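PDB 2WS2: glutathione s-transferase from Haemonchus contortus, which probably catalyses the conjugation of glutathione to electrophilic compounds, as a glutathione transferase of the sigma family. Local coordinates for residues A[1-6]-A[55-60]; A[86-91]-A[152-157]. All coordinates share one frame; numbering follows the deposited sequence.

Both contacts belong to one subunit of a glutathione transferase dimer, but they lie in different places and share no helix or strand; their centres are 24 Å apart and their nearest atoms about 13 Å. Interaction 1, at the surface, joins strand 4-9 to the hairpin of strands 53-56 and 59-62 in the thioredoxin-like N-terminal domain, and backbone hydrogen bonds, a carboxylate and a water hold it. Interaction 2 is buried among the helices: helix 82-100 meets the start of helix 155-162, with no hydrogen bond between the two segments and apolar packing instead. Both also touch the second subunit, through residues such as Lys59 in interaction 1 and Ala86, Asp89 and Ser90 in interaction 2.

Interaction 1. Residues A[1-6]-A[55-60]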
loop_
_atom_site.group_PDB
_atom_site.type_symbol
_atom_site.label_atom_id
_atom_site.label_comp_id
_atom_site.label_asym_id
_atom_site.label_seq_id
_atom_site.Cartn_x
_atom_site.Cartn_y
_atom_site.Cartn_z
ATOM N N MET A 1 -16.129 -6.379 24.911
ATOM C CA MET A 1 -15.097 -6.312 25.971
ATOM C C MET A 1 -14.035 -5.299 25.536
ATOM O O MET A 1 -13.533 -4.486 26.311
ATOM C CB MET A 1 -14.446 -7.675 26.138
ATOM C CG MET A 1 -13.142 -7.631 26.929
ATOM S SD MET A 1 -13.408 -7.669 28.699
ATOM C CE MET A 1 -12.119 -6.511 29.278
ATOM N N VAL A 2 -13.731 -5.367 24.256
ATOM C CA VAL A 2 -12.741 -4.515 23.660
ATOM C C VAL A 2 -13.460 -3.433 22.883
ATOM O O VAL A 2 -14.405 -3.703 22.137
ATOM C CB VAL A 2 -11.852 -5.333 22.749
ATOM C CG1 VAL A 2 -10.778 -4.461 22.146
ATOM C CG2 VAL A 2 -11.230 -6.448 23.562
ATOM N N HIS A 3 -13.007 -2.200 23.061
ATOM C CA HIS A 3 -13.686 -1.094 22.427
ATOM C C HIS A 3 -12.957 -0.608 21.217
ATOM O O HIS A 3 -11.763 -0.312 21.266
ATOM C CB HIS A 3 -14.012 -0.007 23.463
ATOM C CG HIS A 3 -14.815 -0.527 24.618
ATOM N ND1 HIS A 3 -15.993 -1.224 24.445
ATOM C CD2 HIS A 3 -14.593 -0.487 25.954
ATOM C CE1 HIS A 3 -16.466 -1.585 25.625
ATOM N NE2 HIS A 3 -15.634 -1.153 26.557
ATOM N N TYR A 4 -13.654 -0.619 20.098
ATOM C CA TYR A 4 -13.093 -0.099 18.873
ATOM C C TYR A 4 -13.900 1.063 18.481
ATOM O O TYR A 4 -15.126 1.038 18.605
ATOM C CB TYR A 4 -13.168 -1.101 17.712
ATOM C CG TYR A 4 -12.572 -2.420 18.010
ATOM C CD1 TYR A 4 -13.307 -3.389 18.691
ATOM C CD2 TYR A 4 -11.265 -2.717 17.624
ATOM C CE1 TYR A 4 -12.754 -4.594 18.982
ATOM C CE2 TYR A 4 -10.716 -3.936 17.904
ATOM C CZ TYR A 4 -11.452 -4.855 18.588
ATOM O OH TYR A 4 -10.924 -6.071 18.873
ATOM N N LYS A 5 -13.198 2.073 17.983
ATOM C CA LYS A 5 -13.803 3.265 17.484
ATOM C C LYS A 5 -13.121 3.521 16.187
ATOM O O LYS A 5 -11.888 3.559 16.111
ATOM C CB LYS A 5 -13.591 4.474 18.440
ATOM C CG LYS A 5 -14.064 5.790 17.857
ATOM C CD LYS A 5 -14.135 6.941 18.888
ATOM C CE LYS A 5 -12.867 7.787 18.903
ATOM N NZ LYS A 5 -13.033 9.001 19.824
ATOM N N LEU A 6 -13.939 3.713 15.162
ATOM C CA LEU A 6 -13.478 4.090 13.861
ATOM C C LEU A 6 -13.903 5.537 13.609
ATOM O O LEU A 6 -15.071 5.919 13.841
ATOM C CB LEU A 6 -14.054 3.127 12.797
ATOM C CG LEU A 6 -13.644 3.370 11.342
ATOM C CD1 LEU A 6 -12.171 2.975 11.092
ATOM C CD2 LEU A 6 -14.516 2.574 10.436
ATOM N N GLU A 55 -9.213 3.258 16.969
ATOM C CA GLU A 55 -8.814 3.083 18.358
ATOM C C GLU A 55 -9.206 1.746 18.945
ATOM O O GLU A 55 -10.365 1.307 18.815
ATOM C CB GLU A 55 -9.343 4.217 19.260
ATOM C CG GLU A 55 -8.955 5.612 18.800
ATOM C CD GLU A 55 -9.184 6.658 19.866
ATOM O OE1 GLU A 55 -9.144 7.866 19.517
ATOM O OE2 GLU A 55 -9.430 6.274 21.033
ATOM N N VAL A 56 -8.250 1.113 19.623
ATOM C CA VAL A 56 -8.422 -0.214 20.248
ATOM C C VAL A 56 -8.100 0.005 21.709
ATOM O O VAL A 56 -6.994 0.454 22.053
ATOM C CB VAL A 56 -7.415 -1.268 19.669
ATOM C CG1 VAL A 56 -7.504 -2.602 20.404
ATOM C CG2 VAL A 56 -7.633 -1.464 18.197
ATOM N N ASP A 57 -9.063 -0.321 22.557
ATOM C CA ASP A 57 -9.138 0.182 23.914
ATOM C C ASP A 57 -8.267 1.435 24.145
ATOM O O ASP A 57 -7.424 1.459 25.036
ATOM C CB ASP A 57 -8.918 -0.934 24.950
ATOM C CG ASP A 57 -10.166 -1.808 25.151
ATOM O OD1 ASP A 57 -10.028 -3.004 25.512
ATOM O OD2 ASP A 57 -11.292 -1.325 24.963
ATOM N N GLY A 58 -8.477 2.448 23.294
ATOM C CA GLY A 58 -7.822 3.755 23.414
ATOM C C GLY A 58 -6.500 3.982 22.685
ATOM O O GLY A 58 -5.921 5.078 22.796
ATOM N N LYS A 59 -6.007 2.976 21.963
ATOM C CA LYS A 59 -4.761 3.122 21.199
ATOM C C LYS A 59 -5.022 3.402 19.733
ATOM O O LYS A 59 -5.786 2.683 19.093
ATOM C CB LYS A 59 -3.844 1.883 21.337
ATOM C CG LYS A 59 -3.797 1.172 22.701
ATOM C CD LYS A 59 -4.174 2.060 23.913
ATOM C CE LYS A 59 -4.368 1.237 25.159
ATOM N NZ LYS A 59 -5.417 1.781 26.076
ATOM N N GLN A 60 -4.383 4.431 19.181
ATOM C CA GLN A 60 -4.606 4.788 17.760
ATOM C C GLN A 60 -3.832 4.047 16.710
ATOM O O GLN A 60 -2.593 3.961 16.770
ATOM C CB GLN A 60 -4.475 6.289 17.509
ATOM C CG GLN A 60 -5.791 6.997 17.791
ATOM C CD GLN A 60 -5.612 8.373 18.326
ATOM O OE1 GLN A 60 -6.556 9.156 18.338
ATOM N NE2 GLN A 60 -4.397 8.687 18.785
HETATM O O HOH W 1 -11.131 2.364 21.865
#
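Tyr4 packs its ring carbon CD2 alongside Val56, 3.9 Å from CG2, both side chains pointing the same way. With CG anti to the carbonyl carbon (chi1 -54°), the Tyr4 ring reaches toward Leu71 and Phe75 of helix 64-75, a place suited to a large aromatic; the branched Val56 packs on Tyr70 of that helix. On the other face of the sheet, Lys5 and Glu55 run side by side: Lys5 CE touches Glu55 OE1 at 3.8 Å, while Lys5 NZ is 4.1 Å from that oxygen, too far for a salt bridge. The pair is an antiparallel hydrogen-bonded one in the mixed sheet of the thioredoxin-like domain, with Glu55 N to Lys5 O at 2.8 Å and nearly straight (171°). Where the hairpin reverses in a type I' turn, Asp57 bends back to accept His3 N on OD2 (2.7 Å), met from above the carboxylate plane. Aspartate tolerates the positive phi this turn requires, and Gly58 follows at backbone angles where any side chain would collide with the carbonyl oxygen of Asp57, reason enough for a glycine. A water ties Gly58 N (3.0 Å) to His3 O (2.8 Å).

Interaction 2. Residues A[86-91]-A[152-157]; sequences AVVDSI and SLTFAD
The N-terminal end of helix 155-162, with Thr154 at its N-cap, packs on helix 82-100 chiefly through Val88, which fits against Thr154, Phe155 and Ala156. Val88 divides its two methyls between neighbours: CG1, anti to the backbone N (chi1 156°), sits over one face of the Phe155 ring, only 3.2 Å from CZ, while CG2 slides past Thr154 to lie 3.2 Å from its OG1. Both approaches are tight. Phe155 holds CG between its backbone N and carbonyl carbon (chi1 61°), the crowded position, and this swings the ring across to helix 82-100. There the rim of the ring meets Asp89, OD1 lying in the ring plane 3.4 Å from CZ; that oxygen's salt bridge is with Arg69 NE of the same chain. Ala156 suits the closest backbone approach, Val88 CA to Ala156 CA being 5.5 Å: its small CB lies 3.8 Å from Val88 O and also meets Ile91. Thr154 spends its hydroxyl on Tyr77 O instead of capping the helix, whereas its backbone N gives a nearly straight bond (174°) to Asp157 OD2, 3.1 Å away, on the anti lone pair. Asp157 OD1 in turn takes Leu148 N and His182 NE2. This aspartate-to-N-cap bond is one half of a capping box, the N-capping motif characteristic of this helix in the C-terminal domain of the glutathione transferase fold.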
loop_
_atom_site.group_PDB
_atom_site.type_symbol
_atom_site.label_atom_id
_atom_site.label_comp_id
_atom_site.label_asym_id
_atom_site.label_seq_id
_atom_site.Cartn_x
_atom_site.Cartn_y
_atom_site.Cartn_z
ATOM N N ALA A 86 0.088 -13.174 2.255
ATOM C CA ALA A 86 0.922 -12.269 1.488
ATOM C C ALA A 86 0.300 -12.220 0.129
ATOM O O ALA A 86 0.355 -11.230 -0.558
ATOM C CB ALA A 86 2.330 -12.777 1.395
ATOM N N VAL A 87 -0.230 -13.344 -0.292
ATOM C CA VAL A 87 -0.951 -13.364 -1.584
ATOM C C VAL A 87 -2.082 -12.316 -1.570
ATOM O O VAL A 87 -2.227 -11.515 -2.481
ATOM C CB VAL A 87 -1.442 -14.796 -1.921
ATOM C CG1 VAL A 87 -2.718 -14.764 -2.844
ATOM C CG2 VAL A 87 -0.303 -15.659 -2.543
ATOM N N VAL A 88 -2.877 -12.378 -0.522
ATOM C CA VAL A 88 -3.965 -11.479 -0.152
ATOM C C VAL A 88 -3.496 -10.033 -0.133
ATOM O O VAL A 88 -4.113 -9.169 -0.780
ATOM C CB VAL A 88 -4.433 -11.813 1.263
ATOM C CG1 VAL A 88 -5.121 -10.594 1.945
ATOM C CG2 VAL A 88 -5.388 -13.025 1.263
ATOM N N ASP A 89 -2.359 -9.806 0.548
ATOM C CA ASP A 89 -1.730 -8.523 0.519
ATOM C C ASP A 89 -1.445 -8.134 -0.919
ATOM O O ASP A 89 -1.804 -7.080 -1.282
ATOM C CB ASP A 89 -0.415 -8.491 1.382
ATOM C CG ASP A 89 -0.699 -8.422 2.884
ATOM O OD1 ASP A 89 -1.847 -8.079 3.284
ATOM O OD2 ASP A 89 0.221 -8.680 3.713
ATOM N N SER A 90 -0.846 -9.000 -1.745
ATOM C CA SER A 90 -0.359 -8.582 -3.070
ATOM C C SER A 90 -1.510 -8.181 -3.996
ATOM O O SER A 90 -1.350 -7.329 -4.873
ATOM C CB SER A 90 0.457 -9.709 -3.754
ATOM O OG SER A 90 -0.441 -10.701 -4.315
ATOM N N ILE A 91 -2.639 -8.863 -3.840
ATOM C CA ILE A 91 -3.893 -8.522 -4.608
ATOM C C ILE A 91 -4.576 -7.183 -4.164
ATOM O O ILE A 91 -4.846 -6.333 -4.979
ATOM C CB ILE A 91 -4.920 -9.687 -4.612
ATOM C CG1 ILE A 91 -4.272 -10.927 -5.246
ATOM C CG2 ILE A 91 -6.205 -9.262 -5.421
ATOM C CD1 ILE A 91 -5.115 -12.210 -5.239
ATOM N N SER A 152 -12.493 -19.037 1.738
ATOM C CA SER A 152 -13.300 -18.352 2.744
ATOM C C SER A 152 -13.032 -16.891 2.343
ATOM O O SER A 152 -12.126 -16.622 1.533
ATOM C CB SER A 152 -12.816 -18.681 4.179
ATOM O OG SER A 152 -13.683 -18.168 5.228
ATOM N N LEU A 153 -13.824 -15.966 2.875
ATOM C CA LEU A 153 -13.681 -14.594 2.482
ATOM C C LEU A 153 -12.333 -14.081 3.019
ATOM O O LEU A 153 -11.953 -14.416 4.108
ATOM C CB LEU A 153 -14.853 -13.748 3.003
ATOM C CG LEU A 153 -16.113 -13.622 2.119
ATOM C CD1 LEU A 153 -15.787 -13.198 0.685
ATOM C CD2 LEU A 153 -16.916 -14.921 2.118
ATOM N N THR A 154 -11.618 -13.332 2.209
ATOM C CA THR A 154 -10.493 -12.505 2.720
ATOM C C THR A 154 -10.732 -11.009 2.413
ATOM O O THR A 154 -11.695 -10.696 1.708
ATOM C CB THR A 154 -9.176 -13.053 2.148
ATOM O OG1 THR A 154 -8.059 -12.571 2.927
ATOM C CG2 THR A 154 -9.029 -12.680 0.681
ATOM N N PHE A 155 -9.888 -10.063 2.891
ATOM C CA PHE A 155 -10.219 -8.637 2.685
ATOM C C PHE A 155 -9.885 -8.272 1.259
ATOM O O PHE A 155 -10.365 -7.243 0.745
ATOM C CB PHE A 155 -9.530 -7.649 3.698
ATOM C CG PHE A 155 -8.011 -7.669 3.638
ATOM C CD1 PHE A 155 -7.292 -8.511 4.477
ATOM C CD2 PHE A 155 -7.314 -6.883 2.732
ATOM C CE1 PHE A 155 -5.890 -8.579 4.418
ATOM C CE2 PHE A 155 -5.901 -6.922 2.673
ATOM C CZ PHE A 155 -5.199 -7.783 3.522
ATOM N N ALA A 156 -9.113 -9.138 0.601
ATOM C CA ALA A 156 -8.812 -8.950 -0.816
ATOM C C ALA A 156 -10.092 -9.061 -1.686
ATOM O O ALA A 156 -10.250 -8.326 -2.667
ATOM C CB ALA A 156 -7.796 -9.908 -1.268
ATOM N N ASP A 157 -10.948 -10.010 -1.306
ATOM C CA ASP A 157 -12.348 -10.067 -1.775
ATOM C C ASP A 157 -13.113 -8.764 -1.482
ATOM O O ASP A 157 -13.794 -8.221 -2.356
ATOM C CB ASP A 157 -13.030 -11.259 -1.099
ATOM C CG ASP A 157 -12.511 -12.583 -1.637
ATOM O OD1 ASP A 157 -12.411 -12.711 -2.850
ATOM O OD2 ASP A 157 -12.181 -13.481 -0.858
#